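Local coordinates for protein AP endonuclease, family 2 (Brucella melitensis biovar Abortus, PDB 3NGF) that probably interconverts hydroxypyruvate and its isomer at a manganese centre in the mouth of a TIM barrel, in a fold shared with AP endonucleases, at residues A[154-159]-A[185-190]; A[160-163]-A[167-170]; A[24-29]-A[54-59]; A[44-49]-A[99-104]. All coordinates share one frame; numbering follows the deposited sequence. Where two conformers were deposited one is given.

Contact 1 of 4, residues A[154-159]-A[185-190]; sequences TRNMPG and DLYHAQ. With MN (manganese (II) ion), chain C.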
loop_
_atom_site.group_PDB
_atom_site.type_symbol
_atom_site.label_atom_id
_atom_site.label_comp_id
_atom_site.label_asym_id
_atom_site.label_seq_id
_atom_site.Cartn_x
_atom_site.Cartn_y
_atom_site.Cartn_z
ATOM N N THR A 154 -6.021 -10.076 -10.864
ATOM C CA THR A 154 -5.429 -10.931 -11.893
ATOM C C THR A 154 -5.459 -10.312 -13.297
ATOM O O THR A 154 -4.868 -10.845 -14.244
ATOM C CB THR A 154 -6.150 -12.300 -11.928
ATOM O OG1 THR A 154 -7.555 -12.093 -12.069
ATOM C CG2 THR A 154 -5.911 -13.068 -10.642
ATOM N N ARG A 155 -6.150 -9.185 -13.440
ATOM C CA ARG A 155 -6.134 -8.463 -14.682
ATOM C C ARG A 155 -4.911 -7.584 -14.758
ATOM O O ARG A 155 -4.183 -7.584 -15.761
ATOM C CB ARG A 155 -7.403 -7.623 -14.825
ATOM C CG ARG A 155 -7.420 -6.787 -16.077
ATOM C CD ARG A 155 -8.831 -6.378 -16.486
ATOM N NE ARG A 155 -9.523 -5.561 -15.499
ATOM C CZ ARG A 155 -10.678 -5.865 -14.883
ATOM N NH1 ARG A 155 -11.211 -5.001 -14.026
ATOM N NH2 ARG A 155 -11.325 -7.006 -15.119
ATOM N N ASN A 156 -4.661 -6.829 -13.695
ATOM C CA ASN A 156 -3.479 -5.963 -13.648
ATOM C C ASN A 156 -2.182 -6.676 -13.278
ATOM O O ASN A 156 -1.132 -6.242 -13.720
ATOM C CB ASN A 156 -3.695 -4.788 -12.688
ATOM C CG ASN A 156 -4.709 -3.786 -13.217
ATOM O OD1 ASN A 156 -5.642 -3.422 -12.523
ATOM N ND2 ASN A 156 -4.548 -3.373 -14.483
ATOM N N MET A 157 -2.246 -7.751 -12.481
ATOM C CA MET A 157 -1.048 -8.490 -12.061
ATOM C C MET A 157 -1.250 -10.006 -12.200
ATOM O O MET A 157 -1.306 -10.731 -11.203
ATOM C CB MET A 157 -0.673 -8.122 -10.617
ATOM C CG MET A 157 0.831 -8.304 -10.292
ATOM S SD MET A 157 1.940 -7.191 -11.205
ATOM C CE MET A 157 1.713 -5.654 -10.291
ATOM N N PRO A 158 -1.372 -10.497 -13.449
ATOM C CA PRO A 158 -1.603 -11.937 -13.611
ATOM C C PRO A 158 -0.474 -12.756 -12.995
ATOM O O PRO A 158 0.690 -12.412 -13.157
ATOM C CB PRO A 158 -1.661 -12.144 -15.137
ATOM C CG PRO A 158 -1.247 -10.861 -15.756
ATOM C CD PRO A 158 -1.255 -9.781 -14.728
ATOM N N GLY A 159 -0.831 -13.821 -12.287
ATOM C CA GLY A 159 0.150 -14.726 -11.692
ATOM C C GLY A 159 0.668 -14.289 -10.336
ATOM O O GLY A 159 1.475 -14.992 -9.731
ATOM N N ASP A 185 -6.783 -2.436 -0.720
ATOM C CA ASP A 185 -6.955 -1.551 -1.878
ATOM C C ASP A 185 -8.328 -1.897 -2.487
ATOM O O ASP A 185 -8.566 -3.037 -2.982
ATOM C CB ASP A 185 -5.772 -1.754 -2.831
ATOM C CG ASP A 185 -5.816 -0.871 -4.074
ATOM O OD1 ASP A 185 -6.914 -0.567 -4.540
ATOM O OD2 ASP A 185 -4.750 -0.515 -4.635
ATOM N N LEU A 186 -9.253 -0.946 -2.384
ATOM C CA LEU A 186 -10.654 -1.242 -2.708
ATOM C C LEU A 186 -10.848 -1.420 -4.205
ATOM O O LEU A 186 -11.817 -2.055 -4.674
ATOM C CB LEU A 186 -11.577 -0.161 -2.129
ATOM C CG LEU A 186 -11.676 -0.171 -0.611
ATOM C CD1 LEU A 186 -12.415 1.068 -0.125
ATOM C CD2 LEU A 186 -12.354 -1.470 -0.101
ATOM N N TYR A 187 -9.932 -0.852 -4.974
ATOM C CA TYR A 187 -9.907 -1.091 -6.421
ATOM C C TYR A 187 -9.691 -2.611 -6.683
ATOM O O TYR A 187 -10.452 -3.253 -7.441
ATOM C CB TYR A 187 -8.802 -0.212 -7.061
ATOM C CG TYR A 187 -8.473 -0.538 -8.496
ATOM C CD1 TYR A 187 -9.219 -0.019 -9.541
ATOM C CD2 TYR A 187 -7.395 -1.353 -8.808
ATOM C CE1 TYR A 187 -8.926 -0.339 -10.877
ATOM C CE2 TYR A 187 -7.076 -1.652 -10.121
ATOM C CZ TYR A 187 -7.849 -1.171 -11.146
ATOM O OH TYR A 187 -7.507 -1.495 -12.443
ATOM N N HIS A 188 -8.674 -3.177 -6.049
ATOM C CA HIS A 188 -8.409 -4.605 -6.220
ATOM C C HIS A 188 -9.534 -5.467 -5.615
ATOM O O HIS A 188 -9.899 -6.479 -6.180
ATOM C CB HIS A 188 -7.058 -4.964 -5.588
ATOM C CG HIS A 188 -5.873 -4.323 -6.250
ATOM N ND1 HIS A 188 -5.669 -4.345 -7.614
ATOM C CD2 HIS A 188 -4.783 -3.726 -5.718
ATOM C CE1 HIS A 188 -4.513 -3.759 -7.888
ATOM N NE2 HIS A 188 -3.972 -3.351 -6.754
ATOM N N ALA A 189 -10.063 -5.059 -4.459
ATOM C CA ALA A 189 -11.097 -5.815 -3.743
ATOM C C ALA A 189 -12.375 -5.846 -4.573
ATOM O O ALA A 189 -13.043 -6.878 -4.652
ATOM C CB ALA A 189 -11.379 -5.194 -2.394
ATOM N N GLN A 190 -12.702 -4.725 -5.212
ATOM C CA GLN A 190 -13.909 -4.696 -6.061
ATOM C C GLN A 190 -13.808 -5.569 -7.325
ATOM O O GLN A 190 -14.815 -6.156 -7.763
ATOM C CB GLN A 190 -14.247 -3.239 -6.402
ATOM C CG GLN A 190 -15.422 -3.017 -7.349
ATOM C CD GLN A 190 -16.703 -3.697 -6.901
ATOM O OE1 GLN A 190 -16.853 -4.107 -5.737
ATOM N NE2 GLN A 190 -17.650 -3.825 -7.836
HETATM MN MN MN C . -2.582 -0.708 -4.216
HETATM O O HOH W 1 -9.626 -2.465 -14.037
HETATM O O HOH W 2 -1.917 -1.600 -6.193
HETATM O O HOH W 3 -0.178 -0.786 -3.664
#

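Contact 2 of 4, residues A[160-163]-A[167-170]; sequences YFIV and EAVG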
loop_
_atom_site.group_PDB
_atom_site.type_symbol
_atom_site.label_atom_id
_atom_site.label_comp_id
_atom_site.label_asym_id
_atom_site.label_seq_id
_atom_site.Cartn_x
_atom_site.Cartn_y
_atom_site.Cartn_z
ATOM N N TYR A 160 0.189 -13.150 -9.840
ATOM C CA TYR A 160 0.563 -12.694 -8.501
ATOM C C TYR A 160 0.103 -13.674 -7.413
ATOM O O TYR A 160 -0.973 -14.291 -7.508
ATOM C CB TYR A 160 0.017 -11.282 -8.209
ATOM C CG TYR A 160 0.721 -10.605 -7.086
ATOM C CD1 TYR A 160 2.047 -10.209 -7.209
ATOM C CD2 TYR A 160 0.063 -10.339 -5.875
ATOM C CE1 TYR A 160 2.713 -9.580 -6.141
ATOM C CE2 TYR A 160 0.731 -9.726 -4.808
ATOM C CZ TYR A 160 2.044 -9.343 -4.950
ATOM O OH TYR A 160 2.710 -8.738 -3.888
ATOM N N PHE A 161 0.926 -13.793 -6.385
ATOM C CA PHE A 161 0.711 -14.727 -5.273
ATOM C C PHE A 161 -0.647 -14.608 -4.598
ATOM O O PHE A 161 -1.270 -15.622 -4.340
ATOM C CB PHE A 161 1.796 -14.523 -4.223
ATOM C CG PHE A 161 1.611 -15.345 -2.982
ATOM C CD1 PHE A 161 1.688 -16.748 -3.026
ATOM C CD2 PHE A 161 1.397 -14.714 -1.764
ATOM C CE1 PHE A 161 1.528 -17.497 -1.861
ATOM C CE2 PHE A 161 1.240 -15.450 -0.597
ATOM C CZ PHE A 161 1.311 -16.843 -0.640
ATOM N N ILE A 162 -1.083 -13.380 -4.300
ATOM C CA ILE A 162 -2.263 -13.169 -3.458
ATOM C C ILE A 162 -3.187 -12.119 -4.084
ATOM O O ILE A 162 -2.779 -10.979 -4.361
ATOM C CB ILE A 162 -1.864 -12.806 -1.982
ATOM C CG1 ILE A 162 -3.095 -12.566 -1.099
ATOM C CG2 ILE A 162 -0.925 -11.613 -1.948
ATOM C CD1 ILE A 162 -3.970 -13.746 -0.952
ATOM N N VAL A 163 -4.412 -12.547 -4.385
ATOM C CA VAL A 163 -5.386 -11.695 -5.094
ATOM C C VAL A 163 -6.790 -11.720 -4.459
ATOM O O VAL A 163 -7.759 -11.211 -5.058
ATOM C CB VAL A 163 -5.442 -12.072 -6.611
ATOM C CG1 VAL A 163 -4.082 -11.864 -7.268
ATOM C CG2 VAL A 163 -5.889 -13.512 -6.832
ATOM N N GLU A 167 -8.630 -14.526 1.923
ATOM C CA GLU A 167 -7.519 -15.475 1.829
ATOM C C GLU A 167 -6.283 -14.843 2.479
ATOM O O GLU A 167 -5.525 -15.522 3.186
ATOM C CB GLU A 167 -7.235 -15.803 0.377
ATOM C CG GLU A 167 -6.070 -16.735 0.170
ATOM C CD GLU A 167 -5.852 -17.111 -1.288
ATOM O OE1 GLU A 167 -6.529 -16.547 -2.190
ATOM O OE2 GLU A 167 -4.991 -17.993 -1.524
ATOM N N ALA A 168 -6.084 -13.547 2.244
ATOM C CA ALA A 168 -4.944 -12.833 2.838
ATOM C C ALA A 168 -5.097 -12.745 4.358
ATOM O O ALA A 168 -4.112 -12.894 5.104
ATOM C CB ALA A 168 -4.772 -11.418 2.227
ATOM N N VAL A 169 -6.317 -12.480 4.833
ATOM C CA VAL A 169 -6.595 -12.487 6.275
ATOM C C VAL A 169 -6.215 -13.839 6.894
ATOM O O VAL A 169 -5.597 -13.901 7.964
ATOM C CB VAL A 169 -8.052 -12.154 6.574
ATOM C CG1 VAL A 169 -8.380 -12.419 8.032
ATOM C CG2 VAL A 169 -8.353 -10.682 6.169
ATOM N N GLY A 170 -6.568 -14.902 6.197
ATOM C CA GLY A 170 -6.195 -16.259 6.610
ATOM C C GLY A 170 -4.699 -16.479 6.658
ATOM O O GLY A 170 -4.190 -17.114 7.614
HETATM O O HOH W 4 -4.951 -15.390 -4.052
#

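Contact 3 of 4, residues A[24-29]-A[54-59]; sequences PFLERF and ARELKQ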
loop_
_atom_site.group_PDB
_atom_site.type_symbol
_atom_site.label_atom_id
_atom_site.label_comp_id
_atom_site.label_asym_id
_atom_site.label_seq_id
_atom_site.Cartn_x
_atom_site.Cartn_y
_atom_site.Cartn_z
ATOM N N PRO A 24 8.728 16.013 -11.827
ATOM C CA PRO A 24 9.589 14.938 -11.314
ATOM C C PRO A 24 9.314 14.654 -9.834
ATOM O O PRO A 24 8.759 15.490 -9.124
ATOM C CB PRO A 24 11.017 15.489 -11.513
ATOM C CG PRO A 24 10.892 16.660 -12.425
ATOM C CD PRO A 24 9.516 17.214 -12.163
ATOM N N PHE A 25 9.699 13.465 -9.395
ATOM C CA PHE A 25 9.341 12.930 -8.090
ATOM C C PHE A 25 9.571 13.890 -6.921
ATOM O O PHE A 25 8.667 14.131 -6.120
ATOM C CB PHE A 25 10.120 11.636 -7.863
ATOM C CG PHE A 25 9.862 10.977 -6.515
ATOM C CD1 PHE A 25 8.638 10.394 -6.221
ATOM C CD2 PHE A 25 10.870 10.919 -5.562
ATOM C CE1 PHE A 25 8.416 9.782 -4.996
ATOM C CE2 PHE A 25 10.654 10.313 -4.344
ATOM C CZ PHE A 25 9.406 9.744 -4.063
ATOM N N LEU A 26 10.754 14.479 -6.846
ATOM C CA LEU A 26 11.056 15.331 -5.687
ATOM C C LEU A 26 10.143 16.565 -5.588
ATOM O O LEU A 26 9.878 17.046 -4.477
ATOM C CB LEU A 26 12.518 15.713 -5.646
ATOM C CG LEU A 26 13.502 14.558 -5.379
ATOM C CD1 LEU A 26 14.929 15.063 -5.299
ATOM C CD2 LEU A 26 13.163 13.807 -4.071
ATOM N N GLU A 27 9.668 17.048 -6.731
ATOM C CA GLU A 27 8.782 18.208 -6.789
ATOM C C GLU A 27 7.336 17.874 -6.356
ATOM O O GLU A 27 6.537 18.783 -6.084
ATOM C CB GLU A 27 8.805 18.809 -8.211
ATOM C CG GLU A 27 10.091 19.611 -8.529
ATOM C CD GLU A 27 10.260 20.014 -9.990
ATOM O OE1 GLU A 27 11.422 19.991 -10.483
ATOM O OE2 GLU A 27 9.239 20.352 -10.641
ATOM N N ARG A 28 7.007 16.583 -6.273
ATOM C CA ARG A 28 5.627 16.136 -5.983
ATOM C C ARG A 28 5.214 16.378 -4.534
ATOM O O ARG A 28 4.034 16.549 -4.241
ATOM C CB ARG A 28 5.435 14.652 -6.366
ATOM C CG ARG A 28 5.736 14.438 -7.859
ATOM C CD ARG A 28 5.516 13.012 -8.354
ATOM N NE ARG A 28 6.090 12.875 -9.682
ATOM C CZ ARG A 28 6.538 11.756 -10.215
ATOM N NH1 ARG A 28 6.414 10.591 -9.559
ATOM N NH2 ARG A 28 7.056 11.787 -11.435
ATOM N N PHE A 29 6.200 16.400 -3.623
ATOM C CA PHE A 29 5.924 16.618 -2.208
ATOM C C PHE A 29 5.283 17.988 -1.968
ATOM O O PHE A 29 4.215 18.084 -1.340
ATOM C CB PHE A 29 7.195 16.456 -1.371
ATOM C CG PHE A 29 7.750 15.044 -1.375
ATOM C CD1 PHE A 29 7.428 14.160 -0.362
ATOM C CD2 PHE A 29 8.592 14.620 -2.391
ATOM C CE1 PHE A 29 7.933 12.869 -0.355
ATOM C CE2 PHE A 29 9.105 13.336 -2.405
ATOM C CZ PHE A 29 8.756 12.449 -1.391
ATOM N N ALA A 54 13.468 12.581 3.690
ATOM C CA ALA A 54 13.137 13.064 5.070
ATOM C C ALA A 54 12.943 14.595 5.080
ATOM O O ALA A 54 11.994 15.120 5.708
ATOM C CB ALA A 54 14.259 12.661 6.086
ATOM N N ARG A 55 13.827 15.298 4.386
ATOM C CA ARG A 55 13.760 16.767 4.305
ATOM C C ARG A 55 12.562 17.233 3.485
ATOM O O ARG A 55 11.915 18.215 3.821
ATOM C CB ARG A 55 15.079 17.361 3.795
ATOM C CG ARG A 55 16.173 17.442 4.881
ATOM C CD ARG A 55 17.379 18.231 4.382
ATOM N NE ARG A 55 18.132 17.501 3.344
ATOM C CZ ARG A 55 19.090 16.614 3.571
ATOM N NH1 ARG A 55 19.694 16.008 2.554
ATOM N NH2 ARG A 55 19.458 16.322 4.805
ATOM N N GLU A 56 12.225 16.501 2.428
ATOM C CA GLU A 56 10.984 16.787 1.695
ATOM C C GLU A 56 9.759 16.746 2.614
ATOM O O GLU A 56 8.899 17.635 2.568
ATOM C CB GLU A 56 10.756 15.791 0.564
ATOM C CG GLU A 56 11.672 15.838 -0.627
ATOM C CD GLU A 56 11.556 17.088 -1.477
ATOM O OE1 GLU A 56 10.611 17.917 -1.291
ATOM O OE2 GLU A 56 12.430 17.228 -2.365
ATOM N N LEU A 57 9.662 15.701 3.416
ATOM C CA LEU A 57 8.558 15.536 4.367
ATOM C C LEU A 57 8.510 16.651 5.409
ATOM O O LEU A 57 7.448 17.213 5.675
ATOM C CB LEU A 57 8.670 14.186 5.079
ATOM C CG LEU A 57 8.527 12.951 4.194
ATOM C CD1 LEU A 57 8.920 11.684 5.006
ATOM C CD2 LEU A 57 7.113 12.815 3.587
ATOM N N LYS A 58 9.669 17.007 5.956
ATOM C CA LYS A 58 9.736 18.015 7.015
ATOM C C LYS A 58 9.406 19.386 6.456
ATOM O O LYS A 58 8.635 20.141 7.071
ATOM C CB LYS A 58 11.120 18.001 7.671
ATOM C CG LYS A 58 11.317 18.985 8.831
ATOM C CD LYS A 58 12.703 18.835 9.438
ATOM C CE LYS A 58 12.963 19.807 10.573
ATOM N NZ LYS A 58 14.399 19.709 11.027
ATOM N N GLN A 59 9.978 19.711 5.300
ATOM C CA GLN A 59 9.866 21.055 4.744
ATOM C C GLN A 59 8.437 21.343 4.275
ATOM O O GLN A 59 7.976 22.499 4.308
ATOM C CB GLN A 59 10.876 21.241 3.610
ATOM C CG GLN A 59 10.825 22.631 2.991
ATOM C CD GLN A 59 12.008 22.912 2.072
ATOM O OE1 GLN A 59 13.101 22.306 2.209
ATOM N NE2 GLN A 59 11.796 23.835 1.107
#

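Contact 4 of 4, residues A[44-49]-A[99-104]; sequences FPYDFD and LHYALA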
loop_
_atom_site.group_PDB
_atom_site.type_symbol
_atom_site.label_atom_id
_atom_site.label_comp_id
_atom_site.label_asym_id
_atom_site.label_seq_id
_atom_site.Cartn_x
_atom_site.Cartn_y
_atom_site.Cartn_z
ATOM N N PHE A 44 8.454 3.046 -4.161
ATOM C CA PHE A 44 9.871 2.797 -3.867
ATOM C C PHE A 44 10.696 4.061 -3.714
ATOM O O PHE A 44 10.800 4.847 -4.651
ATOM C CB PHE A 44 10.501 1.894 -4.948
ATOM C CG PHE A 44 9.669 0.687 -5.306
ATOM C CD1 PHE A 44 9.483 -0.354 -4.404
ATOM C CD2 PHE A 44 9.069 0.582 -6.556
ATOM C CE1 PHE A 44 8.726 -1.478 -4.735
ATOM C CE2 PHE A 44 8.300 -0.529 -6.878
ATOM C CZ PHE A 44 8.133 -1.562 -5.970
ATOM N N PRO A 45 11.308 4.257 -2.538
ATOM C CA PRO A 45 12.197 5.408 -2.340
ATOM C C PRO A 45 13.673 5.138 -2.662
ATOM O O PRO A 45 14.507 6.040 -2.510
ATOM C CB PRO A 45 12.065 5.659 -0.853
ATOM C CG PRO A 45 11.878 4.299 -0.290
ATOM C CD PRO A 45 11.063 3.533 -1.282
ATOM N N TYR A 46 13.999 3.928 -3.113
ATOM C CA TYR A 46 15.367 3.419 -3.021
ATOM C C TYR A 46 16.339 4.051 -4.011
ATOM O O TYR A 46 17.557 3.914 -3.827
ATOM C CB TYR A 46 15.390 1.876 -3.099
ATOM C CG TYR A 46 14.461 1.285 -2.062
ATOM C CD1 TYR A 46 14.729 1.431 -0.712
ATOM C CD2 TYR A 46 13.278 0.669 -2.420
ATOM C CE1 TYR A 46 13.890 0.967 0.238
ATOM C CE2 TYR A 46 12.424 0.188 -1.467
ATOM C CZ TYR A 46 12.713 0.355 -0.133
ATOM O OH TYR A 46 11.858 -0.114 0.847
ATOM N N ASP A 47 15.822 4.732 -5.048
ATOM C CA ASP A 47 16.686 5.460 -5.993
ATOM C C ASP A 47 17.004 6.882 -5.521
ATOM O O ASP A 47 17.701 7.622 -6.230
ATOM C CB ASP A 47 16.092 5.479 -7.414
ATOM C CG ASP A 47 17.168 5.677 -8.521
ATOM O OD1 ASP A 47 18.276 5.060 -8.463
ATOM O OD2 ASP A 47 16.891 6.450 -9.474
ATOM N N PHE A 48 16.530 7.240 -4.325
ATOM C CA PHE A 48 16.799 8.539 -3.698
ATOM C C PHE A 48 17.417 8.375 -2.306
ATOM O O PHE A 48 17.192 7.361 -1.633
ATOM C CB PHE A 48 15.494 9.361 -3.638
ATOM C CG PHE A 48 14.864 9.616 -4.989
ATOM C CD1 PHE A 48 13.969 8.698 -5.552
ATOM C CD2 PHE A 48 15.159 10.784 -5.701
ATOM C CE1 PHE A 48 13.397 8.939 -6.798
ATOM C CE2 PHE A 48 14.601 11.041 -6.932
ATOM C CZ PHE A 48 13.716 10.123 -7.504
ATOM N N ASP A 49 18.218 9.360 -1.889
ATOM C CA ASP A 49 18.823 9.438 -0.545
ATOM C C ASP A 49 17.692 9.584 0.497
ATOM O O ASP A 49 16.844 10.471 0.394
ATOM C CB ASP A 49 19.797 10.629 -0.484
ATOM C CG ASP A 49 20.438 10.873 0.912
ATOM O OD1 ASP A 49 20.327 10.045 1.854
ATOM O OD2 ASP A 49 21.101 11.922 1.057
ATOM N N LEU A 99 13.877 -0.864 6.419
ATOM C CA LEU A 99 13.915 -0.350 7.802
ATOM C C LEU A 99 14.720 0.944 7.881
ATOM O O LEU A 99 14.262 1.907 8.521
ATOM C CB LEU A 99 14.448 -1.415 8.788
ATOM C CG LEU A 99 14.519 -1.075 10.284
ATOM C CD1 LEU A 99 13.168 -0.574 10.817
ATOM C CD2 LEU A 99 15.038 -2.275 11.123
ATOM N N HIS A 100 15.883 0.984 7.231
ATOM C CA HIS A 100 16.698 2.212 7.161
ATOM C C HIS A 100 15.883 3.398 6.669
ATOM O O HIS A 100 15.867 4.452 7.302
ATOM C CB HIS A 100 17.947 2.035 6.273
ATOM C CG HIS A 100 18.634 3.321 5.942
ATOM N ND1 HIS A 100 19.363 4.038 6.874
ATOM C CD2 HIS A 100 18.679 4.043 4.793
ATOM C CE1 HIS A 100 19.828 5.140 6.306
ATOM N NE2 HIS A 100 19.439 5.163 5.044
ATOM N N TYR A 101 15.160 3.204 5.558
ATOM C CA TYR A 101 14.302 4.253 5.047
ATOM C C TYR A 101 13.106 4.541 5.947
ATOM O O TYR A 101 12.746 5.707 6.152
ATOM C CB TYR A 101 13.812 3.906 3.627
ATOM C CG TYR A 101 14.804 4.202 2.548
ATOM C CD1 TYR A 101 15.891 3.353 2.319
ATOM C CD2 TYR A 101 14.661 5.315 1.728
ATOM C CE1 TYR A 101 16.803 3.616 1.329
ATOM C CE2 TYR A 101 15.563 5.581 0.728
ATOM C CZ TYR A 101 16.637 4.736 0.530
ATOM O OH TYR A 101 17.542 5.016 -0.461
ATOM N N ALA A 102 12.494 3.504 6.499
ATOM C CA ALA A 102 11.342 3.699 7.402
ATOM C C ALA A 102 11.708 4.518 8.635
ATOM O O ALA A 102 10.965 5.407 9.024
ATOM C CB ALA A 102 10.733 2.357 7.827
ATOM N N LEU A 103 12.874 4.268 9.220
ATOM C CA LEU A 103 13.292 5.080 10.360
ATOM C C LEU A 103 13.587 6.528 9.942
ATOM O O LEU A 103 13.151 7.471 10.620
ATOM C CB LEU A 103 14.477 4.409 11.066
ATOM C CG LEU A 103 14.160 3.039 11.691
ATOM C CD1 LEU A 103 15.435 2.338 12.231
ATOM C CD2 LEU A 103 13.128 3.182 12.828
ATOM N N ALA A 104 14.285 6.717 8.825
ATOM C CA ALA A 104 14.545 8.056 8.307
ATOM C C ALA A 104 13.302 8.899 8.035
ATOM O O ALA A 104 13.293 10.120 8.269
ATOM C CB ALA A 104 15.451 8.000 7.064
HETATM O O HOH W 5 20.485 7.422 3.254
#

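Contact 1 of 4, residues A[154-159]-A[185-190]
Tyr-187 and Asn-156 meet through one direct hydrogen bond: the phenol OH of Tyr-187 donates to OD1 of Asn-156 over 2.7 Å. The donor lies in the carbonyl plane on a lone pair, with a C=O...donor angle of 140°. OD1 sits at the ring's edge, in its plane, and the amide and ring planes are 22° apart. With CG anti to the backbone N (chi1 169°), the tyrosine ring extends from its helix to the loop.

A water-mediated link runs alongside. Water 1 donates to Tyr-187 OH at 2.8 Å and accepts from Arg-155 NH1 at 3.0 Å, which makes the phenol oxygen both donor and acceptor.

Metal coordination begins two residues earlier, at Asp-185, at the C-terminal mouth of a closed eight-stranded TIM barrel. Asp-185 OD2 binds manganese at 2.2 Å, and Glu-150, Gln-211 and Glu-247 complete the protein ligands. Water 2, also a manganese ligand, bonds to His-188 NE2 at 2.8 Å, putting that imidazole in the second shell.

OD1 of N-cap Asp-185 weakly accepts from the amides of Tyr-187 and His-188. Asn-153 accepts through OD1 from the backbone N of Arg-155 and of Asn-156, while its ND2 bonds His-188 ND1.

Contact 2 of 4, residues A[160-163]-A[167-170]
Ile-162 lays its terminal methyl CD1 against the aliphatic part of Glu-167, with CD1 3.8 Å from Glu-167 CG. The same methyl sits 3.8 Å from the backbone N of Ala-168, so it spans the step from one helical residue to the next. Further back, CG1 of Ile-162 meets Ala-168 CB at 3.9 Å. A chi1 of 179° swings CG1 away from the backbone N and out to the helix, so this longer branch and not CG2 makes the contact. The extended Glu-167 chain runs past the isoleucine in the opposite direction, so CD1 lies along it from CB as far as the carboxylate.

In the TIM barrel this is the loop between strand 146-149 and helix 165-175 folding back on the first turn of the helix it leads into. Ile-162 and Ala-168 are both buried, and Pro-151 also touches Ala-168.

Water 4 accepts from the backbone N of Val-163 at 2.9 Å and donates to Glu-167 OE1 at 2.7 Å, joining loop amide and carboxylate. Glu-167 OE2 forms a long, weak ion pair with NH1 of Arg-122, and NH2 of the same arginine bonds the carbonyl O of Phe-161. The Ile-162 side chain lies about 6 Å from that of the manganese ligand Glu-150.

Contact 3 of 4, residues A[24-29]-A[54-59]
Phe-29 receives Glu-56 over one face of its ring: Glu-56 CB stands 3.8 Å from the ring centroid and 16° off the normal, a CH-pi contact. Glu-56 CG follows at 3.8 Å from Phe-29 CD2, so both methylenes of the glutamate lie on the aromatic surface. Leu-57 adds its CD2 methyl 4.0 Å from Phe-29 CE1, approaching the ring obliquely.

A bend at chi2 (-67°) turns the Glu-56 carboxylate toward the start of the other helix. There OE2 lies 3.6 Å from Leu-26 CB. It is also 3.3 Å from Leu-26 O, a pairing of two acceptors that forms no hydrogen bond and is probably unfavourable unless other groups offset it; a glycerol molecule lies close to this side chain.

Outside this shell, Phe-29 is backed by Leu-16 and Phe-42, and Phe-25 places one ring face against Phe-29 CE2. Arg-28 holds the loop before the helix, donating from NE to Val-23 O and from NH1 to Leu-16 O.

The axes of segments 25-29 and 54-59 approach to 9.9 Å and run nearly parallel, at 24°. That is the pairing of neighbouring helices on the outer layer of a (beta/alpha)8 TIM barrel, away from the metal site.

Contact 4 of 4, residues A[44-49]-A[99-104]
Pro-45 lays its ring against Tyr-101, where a loop of the TIM barrel, between strand 39-41 and helix 50-59, packs on the C-terminal part of helix 88-104. Pro-45 CG lies 3.6 Å from Tyr-101 CD2, and the proline's backbone O is also near that ring, approaching CE2 obliquely. Pro-45 begins a type I beta turn ending at Phe-48, closed by the bond from Phe-48 N to Pro-45 O at 3.0 Å.

Tyr-46 makes a T-shaped stack, its edge directed at a face of Tyr-101. The centroids are 5.0 Å apart and the planes stand at 77°, with Tyr-46 CD1 reaching to 3.6 Å from Tyr-101 CE1. The Tyr-46 hydroxyl turns to another partner, bonding to Asn-68 O on strand 63-68, so the ring is secured at its far end as well. Phe-67 of that strand touches both tyrosines.

Phe-48 contributes its backbone: Tyr-101 OH donates to Phe-48 O over a short 2.6 Å, nearly along the C=O axis at 161°. For Tyr-101, a chi1 of -81° sets CG opposite the carbonyl carbon and sends the ring across to the turn, so the phenol reaches the turn's last carbonyl edge-on while one face takes Tyr-46.

Asp-49 is the N-cap of helix 50-59, its OD1 accepting from Asp-51 N. Water 5 donates to the same OD1 at 3.0 Å and lies 3.1 Å from His-100 NE2, in the plane of the imidazole.

In the fold
From the N terminus, contact 3 opens first, at 24-29. Contact 4 opens at 44-49 before 54-59 closes contact 3, and closes only at 99-104, so the two cross. They are joined physically as well: Phe-25 CD2 lies 3.4 Å from Phe-48 CE1, and Ala-54 CB packs on Ala-104 O, linking helices 25-34, 50-59 and 88-104 and the loop before helix 50-59. Contact 1 opens later, at 154-159, and closes at 185-190; contact 2 falls wholly between these ends. Both pin the long loop after strand 146-149, contact 2 to helix 165-175 and contact 1 to helix 186-192; they touch where Thr-154 CG2 meets Val-163 CG2 at 3.8 Å. Contacts 1 and 3 lie on opposite sides of the chain's centre.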